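Local coordinates for putative cytochrome P450 120 (Synechocystis sp., PDB 2VE3), which binds heme and retinoic acid and probably acts as a monooxygenase of the cytochrome P450 family, at residues L20-E25 against S183-L188; G130-W135 against I409-W414; K209-R214 against I227-R232; S265-L270 against K402-R407; N285-S290 against K299-L304. All coordinates share one frame; numbering follows the deposited sequence.

Interaction 1 (L20-E25 against S183-L188); sequences LPWLGE and SLPIPL
Trp22 and Pro185 meet at the protein surface, where the loop leading into helix 26-31 faces the loop between helices 170-181 and 192-215, the F-G region of a cytochrome P450. From CB the indole runs toward the other loop, chi1 lying at an unusual -143°. Its benzo ring does the reaching. CE3 still lies by its own chain, 3.8 Å from the backbone N of Leu23; CZ3 comes to 4.8 Å from Pro185 CD; and CH2, farthest out, makes the closest approach, 4.2 Å from Pro185 CG. The proline therefore sits at the edge of the indole near its plane; the two side chains run in opposite senses, and no stack forms. Beside them Leu23 CD1 lies 4.4 Å from Leu184 CD2, a looser methyl pair. Leu184 also rests on Thr26, Leu27 and Leu30, which links loop 183-188 to the helix that follows loop 20-25.

The second loop is tightly turned. Pro185 centres an inverse gamma turn, in which Ile186 N bonds to Leu184 O at 2.7 Å, and its ring suits a place that needs a rigid, apolar surface. With only carbon meeting carbon, loosely, and little area buried, the contact is probably weak and undemanding in direction, consistent with a surface region that can shift as P450 F-G loops commonly do.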
# COMPACT_ATOMS: atom_id res chain seq x y z
N LEU A 20 10.63 -17.60 22.12
CA LEU A 20 9.85 -17.63 23.36
C LEU A 20 8.39 -17.95 23.10
O LEU A 20 7.89 -17.66 22.01
CB LEU A 20 9.94 -16.29 24.10
CG LEU A 20 11.32 -15.88 24.61
CD1 LEU A 20 11.48 -14.36 24.74
CD2 LEU A 20 11.63 -16.60 25.91
N PRO A 21 7.68 -18.53 24.10
CA PRO A 21 6.24 -18.69 23.96
C PRO A 21 5.56 -17.33 23.76
O PRO A 21 5.99 -16.33 24.34
CB PRO A 21 5.81 -19.32 25.29
CG PRO A 21 7.04 -19.95 25.82
CD PRO A 21 8.16 -19.04 25.40
N TRP A 22 4.54 -17.32 22.91
CA TRP A 22 3.83 -16.11 22.46
C TRP A 22 4.72 -15.06 21.76
O TRP A 22 4.56 -14.83 20.57
CB TRP A 22 2.94 -15.50 23.56
CG TRP A 22 1.68 -14.95 23.02
CD1 TRP A 22 0.48 -15.60 22.89
CD2 TRP A 22 1.48 -13.63 22.49
NE1 TRP A 22 -0.45 -14.77 22.32
CE2 TRP A 22 0.13 -13.55 22.07
CE3 TRP A 22 2.30 -12.50 22.34
CZ2 TRP A 22 -0.42 -12.40 21.50
CZ3 TRP A 22 1.75 -11.35 21.77
CH2 TRP A 22 0.41 -11.31 21.36
N LEU A 23 5.63 -14.42 22.50
CA LEU A 23 6.49 -13.38 21.92
C LEU A 23 7.21 -13.84 20.64
O LEU A 23 7.27 -13.10 19.66
CB LEU A 23 7.48 -12.80 22.94
CG LEU A 23 8.37 -11.65 22.45
CD1 LEU A 23 7.61 -10.33 22.29
CD2 LEU A 23 9.58 -11.47 23.36
N GLY A 24 7.74 -15.06 20.66
CA GLY A 24 8.40 -15.65 19.50
C GLY A 24 9.44 -14.73 18.92
O GLY A 24 10.27 -14.20 19.65
N GLU A 25 9.40 -14.53 17.61
CA GLU A 25 10.33 -13.60 16.95
C GLU A 25 9.65 -12.28 16.58
O GLU A 25 10.10 -11.58 15.67
CB GLU A 25 10.98 -14.24 15.72
CG GLU A 25 11.65 -15.58 15.96
CD GLU A 25 12.56 -15.98 14.81
OE1 GLU A 25 12.06 -16.42 13.74
OE2 GLU A 25 13.79 -15.85 14.96
N SER A 183 2.74 -3.27 15.62
CA SER A 183 3.38 -3.02 16.92
C SER A 183 2.96 -4.09 17.93
O SER A 183 2.09 -4.92 17.64
CB SER A 183 2.99 -1.63 17.45
OG SER A 183 1.60 -1.56 17.69
N LEU A 184 3.59 -4.06 19.11
CA LEU A 184 3.19 -4.93 20.22
C LEU A 184 1.82 -4.49 20.73
O LEU A 184 1.69 -3.35 21.17
CB LEU A 184 4.19 -4.86 21.38
CG LEU A 184 5.63 -5.37 21.29
CD1 LEU A 184 6.24 -5.41 22.72
CD2 LEU A 184 5.73 -6.74 20.62
N PRO A 185 0.82 -5.39 20.69
CA PRO A 185 -0.55 -5.01 21.06
C PRO A 185 -0.74 -4.86 22.58
O PRO A 185 -1.61 -5.50 23.18
CB PRO A 185 -1.40 -6.16 20.49
CG PRO A 185 -0.48 -7.35 20.49
CD PRO A 185 0.93 -6.83 20.34
N ILE A 186 0.07 -3.99 23.19
CA ILE A 186 -0.02 -3.70 24.62
C ILE A 186 -0.83 -2.42 24.87
O ILE A 186 -0.41 -1.33 24.50
CB ILE A 186 1.36 -3.67 25.29
CG1 ILE A 186 1.89 -5.10 25.38
CG2 ILE A 186 1.27 -3.09 26.71
CD1 ILE A 186 3.32 -5.21 25.89
N PRO A 187 -2.01 -2.58 25.48
CA PRO A 187 -3.02 -1.55 25.68
C PRO A 187 -2.73 -0.63 26.87
O PRO A 187 -3.51 -0.58 27.83
CB PRO A 187 -4.31 -2.35 25.91
CG PRO A 187 -3.92 -3.79 25.99
CD PRO A 187 -2.44 -3.88 26.04
N LEU A 188 -1.61 0.09 26.78
CA LEU A 188 -1.26 1.10 27.78
C LEU A 188 -1.06 2.40 27.02
O LEU A 188 -0.67 2.36 25.85
CB LEU A 188 0.05 0.69 28.47
CG LEU A 188 -0.04 -0.43 29.50
CD1 LEU A 188 1.34 -1.04 29.80
CD2 LEU A 188 -0.68 0.10 30.78

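Interaction 2 (G130-W135 against I409-W414)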
# COMPACT_ATOMS: atom_id res chain seq x y z
N GLY A 130 -0.42 22.46 -6.22
CA GLY A 130 -0.30 23.33 -5.06
C GLY A 130 0.96 23.03 -4.26
O GLY A 130 1.69 23.94 -3.88
N TYR A 131 1.21 21.75 -4.00
CA TYR A 131 2.38 21.33 -3.22
C TYR A 131 3.69 21.53 -3.97
O TYR A 131 4.67 21.96 -3.37
CB TYR A 131 2.27 19.87 -2.77
CG TYR A 131 1.47 19.70 -1.51
CD1 TYR A 131 0.09 19.45 -1.56
CD2 TYR A 131 2.07 19.79 -0.25
CE1 TYR A 131 -0.65 19.30 -0.42
CE2 TYR A 131 1.33 19.64 0.91
CZ TYR A 131 -0.03 19.40 0.81
OH TYR A 131 -0.79 19.24 1.94
N LEU A 132 3.70 21.23 -5.27
CA LEU A 132 4.90 21.40 -6.10
C LEU A 132 5.38 22.85 -6.11
O LEU A 132 6.58 23.12 -6.00
CB LEU A 132 4.64 20.90 -7.53
CG LEU A 132 4.51 19.39 -7.71
CD1 LEU A 132 3.96 19.03 -9.07
CD2 LEU A 132 5.85 18.70 -7.47
N GLU A 133 4.42 23.76 -6.23
CA GLU A 133 4.67 25.20 -6.18
C GLU A 133 5.37 25.61 -4.87
O GLU A 133 6.38 26.31 -4.90
CB GLU A 133 3.37 25.98 -6.39
CG GLU A 133 3.45 27.46 -6.00
CD GLU A 133 2.50 28.34 -6.78
OE1 GLU A 133 2.56 28.31 -8.03
OE2 GLU A 133 1.72 29.08 -6.15
N GLN A 134 4.82 25.16 -3.74
CA GLN A 134 5.45 25.38 -2.44
C GLN A 134 6.88 24.82 -2.40
O GLN A 134 7.81 25.54 -2.02
CB GLN A 134 4.60 24.80 -1.30
CG GLN A 134 5.13 25.15 0.10
CD GLN A 134 4.92 24.03 1.14
OE1 GLN A 134 4.34 22.98 0.84
NE2 GLN A 134 5.38 24.27 2.37
N TRP A 135 7.05 23.56 -2.80
CA TRP A 135 8.38 22.91 -2.77
C TRP A 135 9.39 23.54 -3.72
O TRP A 135 10.58 23.62 -3.40
CB TRP A 135 8.28 21.40 -3.03
CG TRP A 135 7.36 20.66 -2.11
CD1 TRP A 135 7.12 20.93 -0.78
CD2 TRP A 135 6.56 19.52 -2.43
NE1 TRP A 135 6.22 20.03 -0.27
CE2 TRP A 135 5.85 19.16 -1.26
CE3 TRP A 135 6.37 18.77 -3.60
CZ2 TRP A 135 4.97 18.06 -1.23
CZ3 TRP A 135 5.49 17.70 -3.57
CH2 TRP A 135 4.80 17.35 -2.39
N ILE A 409 7.86 15.78 -13.18
CA ILE A 409 8.87 15.74 -14.23
C ILE A 409 8.72 16.88 -15.25
O ILE A 409 9.71 17.43 -15.73
CB ILE A 409 8.98 14.33 -14.88
CG1 ILE A 409 9.70 13.39 -13.91
CG2 ILE A 409 9.75 14.38 -16.22
CD1 ILE A 409 9.80 11.94 -14.34
N GLN A 410 7.48 17.26 -15.58
CA GLN A 410 7.26 18.37 -16.52
C GLN A 410 7.77 19.72 -16.00
O GLN A 410 8.24 20.56 -16.77
CB GLN A 410 5.80 18.44 -17.00
CG GLN A 410 4.83 19.12 -16.06
CD GLN A 410 3.51 19.49 -16.72
OE1 GLN A 410 2.47 18.89 -16.43
NE2 GLN A 410 3.53 20.49 -17.59
N GLN A 411 7.72 19.91 -14.68
CA GLN A 411 8.11 21.18 -14.07
C GLN A 411 9.52 21.20 -13.45
O GLN A 411 10.15 22.26 -13.41
CB GLN A 411 7.10 21.57 -12.99
CG GLN A 411 5.71 21.80 -13.52
CD GLN A 411 4.71 21.89 -12.41
OE1 GLN A 411 4.81 22.74 -11.52
NE2 GLN A 411 3.72 21.00 -12.44
N PHE A 412 9.99 20.07 -12.94
CA PHE A 412 11.26 20.07 -12.20
C PHE A 412 12.23 18.95 -12.54
O PHE A 412 11.83 17.82 -12.86
CB PHE A 412 11.01 20.00 -10.69
CG PHE A 412 10.22 21.15 -10.12
CD1 PHE A 412 10.86 22.31 -9.70
CD2 PHE A 412 8.83 21.05 -9.97
CE1 PHE A 412 10.12 23.37 -9.15
CE2 PHE A 412 8.09 22.10 -9.42
CZ PHE A 412 8.73 23.27 -9.01
N ASP A 413 13.52 19.27 -12.44
CA ASP A 413 14.54 18.29 -12.13
C ASP A 413 14.76 18.36 -10.63
O ASP A 413 14.38 19.35 -9.99
CB ASP A 413 15.85 18.60 -12.85
CG ASP A 413 15.84 18.17 -14.29
OD1 ASP A 413 15.12 17.19 -14.62
OD2 ASP A 413 16.55 18.80 -15.10
N TRP A 414 15.38 17.33 -10.08
CA TRP A 414 15.75 17.35 -8.67
C TRP A 414 17.02 16.59 -8.36
O TRP A 414 17.44 15.66 -9.09
CB TRP A 414 14.57 16.93 -7.78
CG TRP A 414 14.13 15.49 -7.92
CD1 TRP A 414 14.41 14.46 -7.06
CD2 TRP A 414 13.30 14.93 -8.95
NE1 TRP A 414 13.82 13.31 -7.49
CE2 TRP A 414 13.14 13.56 -8.66
CE3 TRP A 414 12.67 15.45 -10.09
CZ2 TRP A 414 12.38 12.70 -9.47
CZ3 TRP A 414 11.92 14.60 -10.90
CH2 TRP A 414 11.78 13.24 -10.58
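Leu132 of helix 121-137 packs against Phe412 and Gln411 at the point where helix 394-411 gives way to strand 412-416, so a helix of the P450 fold lies here on a helix-to-strand junction. The tight part is buried. Leu132 CB lies 4.1 Å from Phe412 CE2, and the phenyl ring also touches Leu440 of strand 437-442. A large flat side chain suits the first residue after the helix, since it bridges the helix surface and the small antiparallel sheet at once.

On the other side the contact loosens toward solvent. Gln411 is only partly covered, and its extended chain crosses Leu132 at an oblique angle, bringing NE2 to 3.9 Å from Leu132 CD1. That is mere packing: NE2 donates a hydrogen bond to Gln129 OE1, one turn earlier in helix 121-137. In the buried part, Phe412 CZ stands 3.7 Å from the carbonyl oxygen of Leu132.

Interaction 3 (K209-R214 against I227-R232); sequences KIIKAR and ILLAAR
An apolar helix-helix contact, with Leu229 of helix 224-230 set between Ile211 and Arg214 of helix 192-215, joins what correspond to helices H and G of the P450 fold on the partly buried periphery. Leu229 points toward the other helix and divides its two methyls between two residues one turn apart, a spacing that puts Ile211 and Arg214 on the same helix flank. CD1 meets Ile211 CG2 at 4.0 Å, the branched isoleucine contributing this methyl. CD2 approaches Arg214 CG to 3.4 Å, short for two carbons. Leu229 also has a near-eclipsed chi2 of 8°, so its exact pose is best taken as doubtful.

Arginine serves here by its methylenes. CG stands anti to the backbone N (chi1 169°), which carries the first part of the chain across Leu229, and bends at chi2 and chi3 then turn the guanidinium aside to a salt bridge between NH2 and Asp223. One residue thus supplies apolar methylene surface to the helix interface and charge to the loop before helix 224-230. Helix 241-272 backs the pair: Leu229 rests on its Leu244, and Ile211 on Lys245 and Ile248, while Leu225 of helix 224-230 adds to the cover over Ile211.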
# COMPACT_ATOMS: atom_id res chain seq x y z
N LYS A 209 -19.13 12.31 13.01
CA LYS A 209 -19.61 13.68 12.79
C LYS A 209 -19.69 14.01 11.31
O LYS A 209 -20.71 14.52 10.84
CB LYS A 209 -18.71 14.71 13.50
CG LYS A 209 -18.87 14.77 15.02
CD LYS A 209 -19.88 15.82 15.44
CE LYS A 209 -20.18 15.77 16.94
NZ LYS A 209 -21.52 16.37 17.29
N ILE A 210 -18.61 13.71 10.58
CA ILE A 210 -18.54 13.94 9.14
C ILE A 210 -19.66 13.20 8.40
O ILE A 210 -20.25 13.76 7.48
CB ILE A 210 -17.16 13.52 8.56
CG1 ILE A 210 -16.07 14.50 8.98
CG2 ILE A 210 -17.21 13.44 7.04
CD1 ILE A 210 -14.69 13.92 8.89
N ILE A 211 -19.94 11.96 8.81
CA ILE A 211 -21.01 11.15 8.19
C ILE A 211 -22.42 11.71 8.45
O ILE A 211 -23.24 11.79 7.53
CB ILE A 211 -20.91 9.64 8.60
CG1 ILE A 211 -19.73 8.97 7.90
CG2 ILE A 211 -22.20 8.88 8.29
CD1 ILE A 211 -19.27 7.67 8.56
N LYS A 212 -22.71 12.09 9.70
CA LYS A 212 -24.00 12.71 10.07
C LYS A 212 -24.27 14.03 9.35
O LYS A 212 -25.42 14.40 9.10
CB LYS A 212 -24.09 12.91 11.58
CG LYS A 212 -24.04 11.61 12.40
CD LYS A 212 -25.39 10.88 12.42
CE LYS A 212 -25.41 9.76 13.44
NZ LYS A 212 -24.93 10.24 14.77
N ALA A 213 -23.20 14.75 9.01
CA ALA A 213 -23.32 15.96 8.21
C ALA A 213 -23.75 15.64 6.78
O ALA A 213 -24.68 16.27 6.25
CB ALA A 213 -22.01 16.73 8.22
N ARG A 214 -23.10 14.64 6.18
CA ARG A 214 -23.35 14.26 4.78
C ARG A 214 -24.75 13.66 4.56
O ARG A 214 -25.31 13.76 3.46
CB ARG A 214 -22.25 13.30 4.29
CG ARG A 214 -22.51 12.61 2.94
CD ARG A 214 -22.31 13.54 1.76
NE ARG A 214 -20.90 13.85 1.59
CZ ARG A 214 -20.14 13.45 0.57
NH1 ARG A 214 -20.66 12.73 -0.42
NH2 ARG A 214 -18.86 13.79 0.54
N ILE A 227 -20.65 7.12 -2.02
CA ILE A 227 -20.84 5.74 -2.49
C ILE A 227 -21.23 4.76 -1.37
O ILE A 227 -22.16 3.97 -1.54
CB ILE A 227 -19.63 5.24 -3.36
CG1 ILE A 227 -19.63 5.97 -4.70
CG2 ILE A 227 -19.74 3.74 -3.64
CD1 ILE A 227 -18.48 5.64 -5.62
N LEU A 228 -20.55 4.82 -0.23
CA LEU A 228 -20.86 3.93 0.89
C LEU A 228 -22.21 4.22 1.54
O LEU A 228 -22.91 3.32 1.98
CB LEU A 228 -19.75 3.98 1.96
CG LEU A 228 -18.35 3.52 1.56
CD1 LEU A 228 -17.36 3.69 2.74
CD2 LEU A 228 -18.40 2.08 1.06
N LEU A 229 -22.56 5.50 1.60
CA LEU A 229 -23.86 5.89 2.14
C LEU A 229 -24.99 5.38 1.27
O LEU A 229 -26.03 4.99 1.77
CB LEU A 229 -23.94 7.41 2.29
CG LEU A 229 -23.60 8.12 3.61
CD1 LEU A 229 -23.02 7.23 4.69
CD2 LEU A 229 -22.66 9.25 3.33
N ALA A 230 -24.76 5.35 -0.04
CA ALA A 230 -25.76 4.89 -1.01
C ALA A 230 -25.86 3.36 -1.08
O ALA A 230 -26.91 2.82 -1.43
CB ALA A 230 -25.47 5.47 -2.38
N ALA A 231 -24.76 2.68 -0.74
CA ALA A 231 -24.64 1.21 -0.85
C ALA A 231 -25.73 0.40 -0.14
O ALA A 231 -26.13 0.76 0.97
CB ALA A 231 -23.29 0.78 -0.35
N ARG A 232 -26.16 -0.70 -0.78
CA ARG A 232 -27.12 -1.66 -0.20
C ARG A 232 -26.61 -3.11 -0.32
O ARG A 232 -26.13 -3.50 -1.38
CB ARG A 232 -28.51 -1.56 -0.89
CG ARG A 232 -29.25 -0.23 -0.72
CD ARG A 232 -29.53 0.05 0.74
NE ARG A 232 -30.17 1.34 0.97
CZ ARG A 232 -29.55 2.52 1.01
NH1 ARG A 232 -28.23 2.59 0.82
NH2 ARG A 232 -30.24 3.63 1.24

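Interaction 4 (S265-L270 against K402-R407); sequences SFCLLL and KLFATR
A cysteine sulfur set against the rim of a phenyl ring is the striking feature: Cys267 SG lies 3.7 Å from Phe404 CE2 and 4.9 Å from the centroid of the Phe404 ring, 78° off the ring normal, a sulfur-aromatic contact made edge-on. Cysteine suits the spot because its polarisable sulfur can lie beside the ring's hydrogens while remaining small.

Next to it Phe266 drives its ring toward segment 402-407 of helix 394-411. Its chi1 of 176° swings the ring away from the backbone N and out to Ala405, where CZ lies 3.5 Å from Ala405 CB; alanine leaves room for the phenyl to approach the backbone. Phe266 CD2 also comes to 4.4 Å from Phe404 CE2, at that ring's edge. Leu270, one turn on, lays CG over one face of the Phe266 ring, toward its rim, 3.6 Å above the plane. Replacing Phe266 by an alanine is likely to leave the Ala405 methyl without its partner and open a gap beside the edge of Phe404.

The segment axes come no closer than 11.4 Å. Such packing, the two helices running the same way at an inclination of 39°, belongs to the four-helix bundle at the P450 core; the Phe266 side chain lies about 10 Å from the bound heme.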
# COMPACT_ATOMS: atom_id res chain seq x y z
N SER A 265 9.45 6.45 -3.09
CA SER A 265 10.23 5.51 -3.93
C SER A 265 10.49 6.07 -5.31
O SER A 265 11.61 6.00 -5.78
CB SER A 265 9.55 4.15 -4.03
OG SER A 265 9.42 3.56 -2.75
N PHE A 266 9.45 6.62 -5.95
CA PHE A 266 9.57 7.24 -7.28
C PHE A 266 10.52 8.44 -7.25
O PHE A 266 11.30 8.67 -8.19
CB PHE A 266 8.20 7.69 -7.81
CG PHE A 266 8.26 8.44 -9.12
CD1 PHE A 266 8.19 7.75 -10.33
CD2 PHE A 266 8.41 9.82 -9.14
CE1 PHE A 266 8.27 8.42 -11.54
CE2 PHE A 266 8.50 10.52 -10.37
CZ PHE A 266 8.42 9.80 -11.56
N CYS A 267 10.42 9.22 -6.18
CA CYS A 267 11.29 10.39 -6.01
C CYS A 267 12.71 9.94 -5.72
O CYS A 267 13.66 10.55 -6.20
CB CYS A 267 10.79 11.29 -4.88
SG CYS A 267 9.24 12.09 -5.19
N LEU A 268 12.85 8.89 -4.92
CA LEU A 268 14.14 8.28 -4.69
C LEU A 268 14.74 7.77 -6.01
O LEU A 268 15.83 8.21 -6.42
CB LEU A 268 14.03 7.17 -3.64
CG LEU A 268 15.26 6.35 -3.23
CD1 LEU A 268 16.45 7.21 -2.86
CD2 LEU A 268 14.91 5.38 -2.09
N LEU A 269 14.03 6.87 -6.69
CA LEU A 269 14.59 6.21 -7.89
C LEU A 269 14.80 7.08 -9.13
O LEU A 269 15.79 6.92 -9.86
CB LEU A 269 13.77 4.96 -8.24
CG LEU A 269 13.86 3.87 -7.18
CD1 LEU A 269 12.71 2.84 -7.32
CD2 LEU A 269 15.22 3.22 -7.26
N LEU A 270 13.88 7.99 -9.39
CA LEU A 270 14.03 8.86 -10.56
C LEU A 270 14.93 10.01 -10.18
O LEU A 270 15.40 10.73 -11.04
CB LEU A 270 12.67 9.33 -11.07
CG LEU A 270 11.91 8.42 -12.06
CD1 LEU A 270 12.55 8.41 -13.43
CD2 LEU A 270 11.70 6.99 -11.55
N LYS A 402 0.75 8.29 -11.50
CA LYS A 402 0.96 8.78 -12.86
C LYS A 402 0.83 10.29 -12.93
O LYS A 402 1.70 10.95 -13.47
CB LYS A 402 -0.00 8.11 -13.84
CG LYS A 402 0.66 7.69 -15.13
CD LYS A 402 -0.34 7.42 -16.23
CE LYS A 402 -0.86 6.00 -16.20
NZ LYS A 402 -1.15 5.50 -17.59
N LEU A 403 -0.24 10.85 -12.38
CA LEU A 403 -0.38 12.31 -12.30
C LEU A 403 0.80 12.99 -11.62
O LEU A 403 1.34 13.95 -12.16
CB LEU A 403 -1.70 12.70 -11.61
CG LEU A 403 -2.24 14.14 -11.55
CD1 LEU A 403 -2.02 14.97 -12.82
CD2 LEU A 403 -3.71 14.10 -11.25
N PHE A 404 1.20 12.49 -10.45
CA PHE A 404 2.32 13.09 -9.70
C PHE A 404 3.63 13.01 -10.48
O PHE A 404 4.37 13.99 -10.55
CB PHE A 404 2.51 12.39 -8.35
CG PHE A 404 3.68 12.90 -7.57
CD1 PHE A 404 3.54 13.99 -6.72
CD2 PHE A 404 4.93 12.30 -7.68
CE1 PHE A 404 4.63 14.47 -5.99
CE2 PHE A 404 6.02 12.77 -6.96
CZ PHE A 404 5.87 13.85 -6.10
N ALA A 405 3.91 11.84 -11.03
CA ALA A 405 5.09 11.60 -11.82
C ALA A 405 5.13 12.61 -12.97
O ALA A 405 6.18 13.21 -13.25
CB ALA A 405 5.08 10.19 -12.36
N THR A 406 3.97 12.82 -13.59
CA THR A 406 3.82 13.69 -14.75
C THR A 406 4.06 15.15 -14.40
O THR A 406 4.90 15.80 -15.01
CB THR A 406 2.44 13.48 -15.45
OG1 THR A 406 2.38 12.18 -16.03
CG2 THR A 406 2.20 14.52 -16.54
N ARG A 407 3.34 15.66 -13.41
CA ARG A 407 3.51 17.06 -13.00
C ARG A 407 4.88 17.39 -12.43
O ARG A 407 5.37 18.51 -12.61
CB ARG A 407 2.43 17.47 -12.01
CG ARG A 407 1.05 17.55 -12.61
CD ARG A 407 1.00 18.51 -13.78
NE ARG A 407 -0.37 18.93 -14.02
CZ ARG A 407 -0.80 19.58 -15.10
NH1 ARG A 407 0.05 19.87 -16.09
NH2 ARG A 407 -2.09 19.91 -15.20

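Interaction 5 (N285-S290 against K299-L304); sequences NKLQLS and KKMPYL
Leu287 is the hub of the first shell, touching Lys300 with one methyl and Met301 with the other. CD2 lies 3.8 Å from both Lys300 CB and Lys300 CD, so the leucine lies across the lysine's methylenes at a slant and leaves the ammonium group beyond the contact. CD1 stands 4.1 Å from Met301 CE. The thioether comes in at about a right angle, its chain extended beyond CG (chi3 -176°), which lets a residue seated farther back reach the leucine with its terminal methyl. Long, pliable side chains suit a meeting of two loops where Leu287 CA and Lys300 CA, the nearest such pair, are 8.2 Å apart.

Farther out, Met301 takes the N-cap position of helix 302-314, and its side chain also rests on Thr406 of helix 394-411. The start of helix 302-314 is held by Glu283, whose two carboxylate oxygens accept the backbone N-H groups of Tyr303 and Leu304. With a serine in place of Leu287, the Met301 methyl would probably lose its partner, and the Lys300 methylenes would be left freer to turn.

Dispersion between carbons carries the contact; the polar bonds nearby belong to the helix start, and an exposed lysine can cover leucine with its methylenes alone.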
# COMPACT_ATOMS: atom_id res chain seq x y z
N ASN A 285 6.56 15.13 -23.91
CA ASN A 285 6.85 16.24 -24.83
C ASN A 285 6.33 15.95 -26.24
O ASN A 285 5.94 16.88 -26.96
CB ASN A 285 8.35 16.54 -24.89
CG ASN A 285 8.85 17.32 -23.68
OD1 ASN A 285 10.04 17.58 -23.56
ND2 ASN A 285 7.95 17.68 -22.77
N LYS A 286 6.33 14.68 -26.62
CA LYS A 286 5.72 14.23 -27.87
C LYS A 286 4.18 14.30 -27.79
O LYS A 286 3.48 13.96 -28.75
CB LYS A 286 6.18 12.81 -28.22
CG LYS A 286 7.67 12.71 -28.56
CD LYS A 286 8.01 11.33 -29.14
CE LYS A 286 9.44 10.91 -28.79
NZ LYS A 286 10.48 11.94 -29.15
N LEU A 287 3.67 14.71 -26.63
CA LEU A 287 2.25 14.98 -26.45
C LEU A 287 2.08 16.48 -26.52
O LEU A 287 2.64 17.14 -27.40
CB LEU A 287 1.75 14.46 -25.10
CG LEU A 287 1.82 12.96 -24.77
CD1 LEU A 287 1.38 12.73 -23.33
CD2 LEU A 287 0.98 12.13 -25.73
N GLN A 288 1.30 17.01 -25.57
CA GLN A 288 1.14 18.45 -25.38
C GLN A 288 0.41 18.70 -24.06
O GLN A 288 -0.82 18.70 -24.01
CB GLN A 288 0.37 19.09 -26.56
N LEU A 289 1.19 18.88 -22.99
CA LEU A 289 0.65 19.34 -21.72
C LEU A 289 0.65 20.86 -21.70
O LEU A 289 1.19 21.51 -22.60
CB LEU A 289 1.48 18.81 -20.54
CG LEU A 289 1.58 17.29 -20.31
CD1 LEU A 289 2.78 16.94 -19.46
CD2 LEU A 289 0.31 16.76 -19.67
N SER A 290 0.01 21.43 -20.68
CA SER A 290 0.09 22.86 -20.37
C SER A 290 -0.21 22.90 -18.89
O SER A 290 0.57 22.40 -18.07
CB SER A 290 -0.95 23.66 -21.16
OG SER A 290 -0.84 23.43 -22.56
N LYS A 299 -3.38 8.36 -20.16
CA LYS A 299 -3.47 7.05 -20.83
C LYS A 299 -2.59 6.95 -22.07
O LYS A 299 -2.56 5.91 -22.74
CB LYS A 299 -4.92 6.72 -21.19
CG LYS A 299 -5.74 6.19 -20.04
CD LYS A 299 -7.22 6.40 -20.30
CE LYS A 299 -8.09 5.87 -19.17
NZ LYS A 299 -7.88 6.63 -17.91
N LYS A 300 -1.89 8.03 -22.38
CA LYS A 300 -0.92 8.07 -23.48
C LYS A 300 0.53 8.03 -22.97
O LYS A 300 1.44 8.64 -23.56
CB LYS A 300 -1.14 9.33 -24.34
CG LYS A 300 -2.47 9.40 -25.09
CD LYS A 300 -2.31 10.30 -26.32
CE LYS A 300 -3.64 10.55 -27.04
NZ LYS A 300 -4.36 11.74 -26.48
N MET A 301 0.76 7.31 -21.88
CA MET A 301 2.09 7.28 -21.28
C MET A 301 2.58 5.85 -21.05
O MET A 301 2.75 5.44 -19.90
CB MET A 301 2.10 8.07 -19.96
CG MET A 301 1.91 9.57 -20.12
SD MET A 301 1.40 10.41 -18.60
CE MET A 301 1.18 12.07 -19.25
N PRO A 302 2.80 5.08 -22.14
CA PRO A 302 3.29 3.70 -22.05
C PRO A 302 4.66 3.53 -21.38
O PRO A 302 4.88 2.54 -20.67
CB PRO A 302 3.36 3.25 -23.52
CG PRO A 302 3.49 4.51 -24.30
CD PRO A 302 2.59 5.46 -23.55
N TYR A 303 5.60 4.44 -21.64
CA TYR A 303 6.91 4.32 -21.00
C TYR A 303 6.84 4.63 -19.50
O TYR A 303 7.47 3.95 -18.71
CB TYR A 303 7.96 5.21 -21.68
CG TYR A 303 9.30 5.06 -21.03
CD1 TYR A 303 10.05 3.90 -21.20
CD2 TYR A 303 9.81 6.07 -20.19
CE1 TYR A 303 11.27 3.75 -20.59
CE2 TYR A 303 11.04 5.92 -19.56
CZ TYR A 303 11.76 4.77 -19.77
OH TYR A 303 12.97 4.62 -19.17
N LEU A 304 6.08 5.66 -19.11
CA LEU A 304 5.88 5.97 -17.69
C LEU A 304 5.22 4.78 -17.00
O LEU A 304 5.62 4.40 -15.89
CB LEU A 304 5.06 7.26 -17.50
CG LEU A 304 4.70 7.67 -16.07
CD1 LEU A 304 5.95 7.87 -15.19
CD2 LEU A 304 3.84 8.91 -16.02

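How the interactions relate
Interaction 4 is the core contact, fully buried and aromatic; interaction 2, also buried, shares helix 394-411 with it, and the two touch directly, with Trp414 NE1 probably hydrogen-bonded to Cys267 O. Interaction 5 lies on the same side of the chain, touching interaction 2 through Gln410 and Leu289 and interaction 4 through Lys402 and Leu304, yet it is only partly buried. Interaction 3, a short-range pairing of successive helices, lies apart. Interaction 1 is the true surface contact, across the centre of the chain from interactions 2, 4 and 5. Aromatic packing dominates the buried pair, while the outer contacts rely mostly on aliphatic groups, including lysine and arginine methylenes, with a Trp-Pro touch at the surface.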